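Local coordinates for protein probable enoyl-CoA hydratase/isomerase (Pseudomonas aeruginosa, PDB 7BOR) that binds coenzyme A and probably isomerises delta(3)- to delta(2)-enoyl-CoA esters, at residues N64-L67 against D68-Q72; E216-R219 against R220-E224. All coordinates share one frame; numbering follows the deposited sequence.

Interaction 1 of 2, residues N64-L67 against D68-Q72. With COA (coenzyme A), chain C.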
loop_
_atom_site.group_PDB
_atom_site.type_symbol
_atom_site.label_atom_id
_atom_site.label_comp_id
_atom_site.label_asym_id
_atom_site.label_seq_id
_atom_site.Cartn_x
_atom_site.Cartn_y
_atom_site.Cartn_z
ATOM N N ASN A 64 3.349 -2.945 8.454
ATOM C CA ASN A 64 3.573 -2.134 9.645
ATOM C C ASN A 64 4.663 -2.728 10.518
ATOM O O ASN A 64 4.750 -3.939 10.701
ATOM C CB ASN A 64 2.282 -1.997 10.452
ATOM C CG ASN A 64 2.137 -0.645 11.069
ATOM O OD1 ASN A 64 1.423 0.209 10.545
ATOM N ND2 ASN A 64 2.817 -0.426 12.186
ATOM N N ASP A 65 5.516 -1.860 11.046
ATOM C CA ASP A 65 6.441 -2.306 12.079
ATOM C C ASP A 65 5.656 -2.835 13.277
ATOM O O ASP A 65 4.850 -2.107 13.860
ATOM C CB ASP A 65 7.329 -1.146 12.494
ATOM C CG ASP A 65 8.508 -1.603 13.297
ATOM O OD1 ASP A 65 8.276 -2.200 14.365
ATOM O OD2 ASP A 65 9.660 -1.396 12.860
ATOM N N ILE A 66 5.879 -4.097 13.637
ATOM C CA ILE A 66 5.054 -4.727 14.671
ATOM C C ILE A 66 5.425 -4.223 16.075
ATOM O O ILE A 66 4.561 -4.107 16.955
ATOM C CB ILE A 66 5.181 -6.259 14.559
ATOM C CG1 ILE A 66 4.480 -6.723 13.277
ATOM C CG2 ILE A 66 4.611 -6.955 15.786
ATOM C CD1 ILE A 66 4.318 -8.196 13.150
ATOM N N LEU A 67 6.715 -3.974 16.313
ATOM C CA LEU A 67 7.145 -3.314 17.544
ATOM C C LEU A 67 6.394 -2.018 17.762
ATOM O O LEU A 67 5.941 -1.730 18.875
ATOM C CB LEU A 67 8.644 -3.020 17.499
ATOM C CG LEU A 67 9.573 -4.175 17.855
ATOM C CD1 LEU A 67 10.954 -3.622 18.141
ATOM C CD2 LEU A 67 9.053 -4.915 19.051
ATOM N N ASP A 68 6.280 -1.201 16.710
ATOM C CA ASP A 68 5.483 0.007 16.820
ATOM C C ASP A 68 4.066 -0.330 17.250
ATOM O O ASP A 68 3.489 0.358 18.100
ATOM C CB ASP A 68 5.483 0.764 15.497
ATOM C CG ASP A 68 6.772 1.530 15.265
ATOM O OD1 ASP A 68 7.873 0.997 15.596
ATOM O OD2 ASP A 68 6.670 2.651 14.716
ATOM N N PHE A 69 3.503 -1.405 16.691
ATOM C CA PHE A 69 2.139 -1.802 17.034
ATOM C C PHE A 69 2.028 -2.191 18.501
ATOM O O PHE A 69 1.019 -1.897 19.154
ATOM C CB PHE A 69 1.684 -2.977 16.160
ATOM C CG PHE A 69 0.928 -2.569 14.944
ATOM C CD1 PHE A 69 0.592 -1.231 14.727
ATOM C CD2 PHE A 69 0.538 -3.512 14.012
ATOM C CE1 PHE A 69 -0.127 -0.839 13.618
ATOM C CE2 PHE A 69 -0.156 -3.125 12.886
ATOM C CZ PHE A 69 -0.499 -1.788 12.694
ATOM N N LEU A 70 3.050 -2.855 19.016
ATOM C CA LEU A 70 3.036 -3.379 20.373
ATOM C C LEU A 70 3.335 -2.291 21.400
ATOM O O LEU A 70 2.675 -2.233 22.436
ATOM C CB LEU A 70 4.056 -4.507 20.488
ATOM C CG LEU A 70 3.578 -5.848 19.923
ATOM C CD1 LEU A 70 4.757 -6.812 19.721
ATOM C CD2 LEU A 70 2.494 -6.483 20.822
ATOM N N GLU A 71 4.322 -1.427 21.130
ATOM C CA GLU A 71 4.768 -0.450 22.115
ATOM C C GLU A 71 3.850 0.754 22.184
ATOM O O GLU A 71 3.690 1.349 23.257
ATOM C CB GLU A 71 6.176 0.053 21.803
ATOM C CG GLU A 71 7.277 -0.919 22.129
ATOM C CD GLU A 71 8.639 -0.381 21.749
ATOM O OE1 GLU A 71 8.714 0.787 21.282
ATOM O OE2 GLU A 71 9.623 -1.122 21.935
ATOM N N GLN A 72 3.249 1.130 21.064
ATOM C CA GLN A 72 2.472 2.369 20.968
ATOM C C GLN A 72 1.348 2.148 19.988
ATOM O O GLN A 72 1.403 2.607 18.821
ATOM C CB GLN A 72 3.380 3.539 20.575
ATOM C CG GLN A 72 2.701 4.871 20.260
ATOM C CD GLN A 72 3.726 5.991 20.045
ATOM O OE1 GLN A 72 4.876 5.889 20.506
ATOM N NE2 GLN A 72 3.324 7.056 19.348
HETATM N N1A COA C . 7.826 -5.654 11.975
HETATM C C2A COA C . 8.947 -5.671 12.750
HETATM N N3A COA C . 10.052 -6.392 12.389
HETATM C C4A COA C . 9.986 -7.065 11.229
HETATM C C5A COA C . 8.889 -7.059 10.444
HETATM C C6A COA C . 7.781 -6.336 10.835
HETATM N N6A COA C . 6.512 -6.201 10.106
HETATM N N7A COA C . 9.118 -7.835 9.348
HETATM C C8A COA C . 10.366 -8.344 9.439
HETATM N N9A COA C . 10.836 -7.866 10.587
HETATM C C1B COA C . 12.225 -8.197 10.963
HETATM C C2B COA C . 12.396 -9.623 11.704
HETATM O O2B COA C . 11.887 -9.482 13.090
HETATM C C3B COA C . 13.684 -9.779 11.580
HETATM O O3B COA C . 14.414 -8.915 12.548
HETATM P P3B COA C . 15.932 -9.236 13.026
HETATM O O7A COA C . 16.789 -9.706 11.867
HETATM O O8A COA C . 15.841 -10.298 14.088
HETATM O O9A COA C . 16.508 -7.954 13.551
HETATM C C4B COA C . 14.084 -9.237 10.185
HETATM O O4B COA C . 13.017 -8.156 9.914
HETATM C C5B COA C . 14.066 -10.200 9.150
HETATM O O5B COA C . 12.736 -10.597 9.040
HETATM P P1A COA C . 12.405 -12.186 8.849
HETATM O O1A COA C . 10.969 -12.508 9.209
HETATM O O2A COA C . 13.318 -13.096 9.640
HETATM O O3A COA C . 12.705 -12.458 7.251
HETATM P P2A COA C . 11.816 -13.631 6.506
HETATM O O4A COA C . 12.403 -13.814 5.110
HETATM O O5A COA C . 11.910 -14.824 7.408
HETATM O O6A COA C . 10.205 -13.222 6.457
HETATM C CBP COA C . 8.264 -11.909 5.952
HETATM C CCP COA C . 9.758 -12.194 5.558
HETATM C CDP COA C . 7.827 -10.521 5.363
HETATM C CEP COA C . 7.338 -13.021 5.398
HETATM C CAP COA C . 8.286 -11.951 7.514
HETATM O OAP COA C . 9.263 -11.050 7.937
HETATM C C9P COA C . 6.963 -11.519 8.146
HETATM O O9P COA C . 5.997 -12.224 8.153
HETATM N N8P COA C . 6.973 -10.180 8.774
HETATM C C7P COA C . 5.779 -9.619 9.412
HETATM C C6P COA C . 4.608 -9.487 8.392
HETATM C C5P COA C . 3.426 -8.855 9.196
HETATM O O5P COA C . 2.785 -9.474 9.972
HETATM N N4P COA C . 3.127 -7.456 8.949
HETATM C C3P COA C . 2.079 -6.813 9.703
HETATM C C2P COA C . 0.728 -7.160 9.135
HETATM S S1P COA C . -0.420 -6.240 10.186
#
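The side-chain amide of Asn64 lies flat over one face of the Phe69 ring, the two planes 12° apart, with ND2 3.3 Å from Phe69 CE1 and CB in CH-pi contact further along the face. At the ring edge, near its plane, lies the thiol sulfur of coenzyme A. An amide suits this place because its face can stack while its edge still bonds: ND2 donates in the amide plane to Asp65 O, 3.1 Å away, and OD1 pairs with Tyr32, fixing the group's rotation. Asp65 O also accepts from Phe69 N. Asp65 is the N-cap of helix 66-71: with CG anti to the backbone N (chi1 -166°), its carboxylate faces the first turn, where OD1 accepts from Asp68 N at 3.2 Å. Asp65 OD1 and Asp68 OD1 stand 3.4 Å apart, but Arg20 at Asp65 OD2 and Arg29 N at Asp68 OD2 probably ease the repulsion. The backbone at the start of the helix reads the adenine: Asn64 O accepts from coenzyme A N6A at 2.9 Å, and Ile66 N donates almost straight to N1A at 3.0 Å. This short helix packs against helix 236-245, where Leu242 meets Ile66, Phe69 and Leu70; Tyr32 belongs to helix 29-44.

Interaction 2 of 2, residues E216-R219 against R220-E224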
loop_
_atom_site.group_PDB
_atom_site.type_symbol
_atom_site.label_atom_id
_atom_site.label_comp_id
_atom_site.label_asym_id
_atom_site.label_seq_id
_atom_site.Cartn_x
_atom_site.Cartn_y
_atom_site.Cartn_z
ATOM N N GLU A 216 -16.703 8.482 -0.802
ATOM C CA GLU A 216 -17.336 8.771 0.489
ATOM C C GLU A 216 -17.523 7.483 1.283
ATOM O O GLU A 216 -17.189 7.431 2.471
ATOM C CB GLU A 216 -18.676 9.490 0.296
ATOM C CG GLU A 216 -18.589 10.856 -0.385
ATOM C CD GLU A 216 -19.970 11.524 -0.545
ATOM O OE1 GLU A 216 -20.995 10.822 -0.389
ATOM O OE2 GLU A 216 -20.024 12.740 -0.820
ATOM N N GLU A 217 -18.046 6.428 0.631
ATOM C CA GLU A 217 -18.166 5.130 1.295
ATOM C C GLU A 217 -16.794 4.635 1.758
ATOM O O GLU A 217 -16.622 4.238 2.920
ATOM C CB GLU A 217 -18.836 4.101 0.378
ATOM C CG GLU A 217 -19.178 2.783 1.104
ATOM C CD GLU A 217 -20.055 1.802 0.306
ATOM O OE1 GLU A 217 -19.922 1.741 -0.948
ATOM O OE2 GLU A 217 -20.872 1.068 0.948
ATOM N N LEU A 218 -15.793 4.711 0.877
ATOM C CA LEU A 218 -14.429 4.338 1.249
ATOM C C LEU A 218 -13.934 5.123 2.452
ATOM O O LEU A 218 -13.327 4.542 3.360
ATOM C CB LEU A 218 -13.494 4.548 0.067
ATOM C CG LEU A 218 -12.064 4.028 0.134
ATOM C CD1 LEU A 218 -12.048 2.597 0.623
ATOM C CD2 LEU A 218 -11.465 4.159 -1.290
ATOM N N ARG A 219 -14.154 6.449 2.473
ATOM C CA ARG A 219 -13.749 7.239 3.639
ATOM C C ARG A 219 -14.410 6.705 4.900
ATOM O O ARG A 219 -13.753 6.547 5.933
ATOM C CB ARG A 219 -14.090 8.721 3.446
ATOM C CG ARG A 219 -12.956 9.493 2.722
ATOM C CD ARG A 219 -13.426 10.879 2.367
ATOM N NE ARG A 219 -12.699 11.542 1.296
ATOM C CZ ARG A 219 -13.296 12.337 0.415
ATOM N NH1 ARG A 219 -14.607 12.535 0.481
ATOM N NH2 ARG A 219 -12.587 12.926 -0.530
ATOM N N ARG A 220 -15.700 6.361 4.809
ATOM C CA ARG A 220 -16.437 5.893 5.981
ATOM C C ARG A 220 -16.034 4.464 6.356
ATOM O O ARG A 220 -15.918 4.130 7.546
ATOM C CB ARG A 220 -17.946 6.041 5.704
ATOM C CG ARG A 220 -18.850 4.862 6.099
ATOM C CD ARG A 220 -20.221 4.967 5.409
ATOM N NE ARG A 220 -20.946 3.683 5.281
ATOM C CZ ARG A 220 -20.490 2.627 4.604
ATOM N NH1 ARG A 220 -19.298 2.693 4.044
ATOM N NH2 ARG A 220 -21.192 1.494 4.500
ATOM N N VAL A 221 -15.791 3.599 5.370
ATOM C CA VAL A 221 -15.305 2.266 5.712
ATOM C C VAL A 221 -13.945 2.358 6.397
ATOM O O VAL A 221 -13.692 1.678 7.397
ATOM C CB VAL A 221 -15.259 1.354 4.476
ATOM C CG1 VAL A 221 -14.428 0.083 4.813
ATOM C CG2 VAL A 221 -16.685 0.991 4.029
ATOM N N ILE A 222 -13.025 3.162 5.857
ATOM C CA ILE A 222 -11.707 3.256 6.485
ATOM C C ILE A 222 -11.852 3.710 7.952
ATOM O O ILE A 222 -11.093 3.275 8.832
ATOM C CB ILE A 222 -10.826 4.205 5.647
ATOM C CG1 ILE A 222 -10.424 3.532 4.311
ATOM C CG2 ILE A 222 -9.531 4.598 6.354
ATOM C CD1 ILE A 222 -9.638 4.432 3.356
ATOM N N ALA A 223 -12.845 4.563 8.241
ATOM C CA ALA A 223 -13.068 4.988 9.630
ATOM C C ALA A 223 -13.611 3.850 10.493
ATOM O O ALA A 223 -13.125 3.636 11.609
ATOM C CB ALA A 223 -13.994 6.208 9.692
ATOM N N GLU A 224 -14.606 3.090 10.016
ATOM C CA GLU A 224 -15.072 1.969 10.841
ATOM C C GLU A 224 -13.946 0.952 11.055
ATOM O O GLU A 224 -13.651 0.570 12.200
ATOM C CB GLU A 224 -16.311 1.284 10.249
ATOM C CG GLU A 224 -16.949 0.239 11.231
ATOM C CD GLU A 224 -18.209 -0.515 10.692
ATOM O OE1 GLU A 224 -18.637 -0.316 9.527
ATOM O OE2 GLU A 224 -18.782 -1.336 11.449
#
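Glu217 carries its CG anti to the backbone N (chi1 -171°) and runs on extended, while Arg220 leaves the backbone with a nearly eclipsed chi1 of 136° and is then extended from CG to NE; together these settings turn both charged groups the same way, side by side. That strained torsion, and the 2.9 Å between Arg220 NH1 and Glu217 CG, make the exact placing of the guanidinium doubtful. As modelled, NH1 makes a weak hydrogen bond to Glu217 O at 3.3 Å, with that oxygen at the guanidinium edge, in its plane. The carboxylate is placed differently. Glu217 OE2 is 3.6 Å from Arg220 NH2, well out of the guanidinium plane, so the salt bridge is one of charge alone, with the two flat groups 51° apart. Long, flexible, charged chains suit a helix face largely exposed, though Glu217 also rests against Leu142.

The motif is an ordinary i to i+4 run within the long helix 200-233 of this crotonase-family protein. Arg220 N donates to Glu216 O, Val221 N to Glu217 O at 2.7 Å, Ile222 N to Leu218 O, and Ala223 N to Arg219 O.

Leu218 and Ile222 supply the apolar side, where branched aliphatic chains meet helix 80-90 at Leu89. Leu218 CG lies 4.1 Å from Ile222 CD1, the two chains meeting at a slant. Ile222 CG1 passes 3.2 Å from Leu218 O, beside the carbonyl that accepts its own N-H. Val221 meets Ser141 and Leu142 of helix 140-148, and Leu218 reaches Ile143 there. Arg219, its chain extended from CG to NE, sends that nitrogen into a salt bridge with Glu90, where helix 80-90 ends.

Interaction 1 comes first along the chain, on the short helix 66-71 and the loop before it; interaction 2 follows much later, in the middle of the long helix 200-233. Their centres are about 24 Å apart and their nearest atoms about 12 Å, so they do not touch, and each lies about 17 Å from the centre of the chain. Both belong to the crotonase-family part of the protein. Residues 64-72 help form the coenzyme A pocket, backed by helix 236-245, whereas residues 216-224 pack against helices 80-90 and 140-148, away from that pocket. One therefore shapes ligand binding and the other joins helices of the fold.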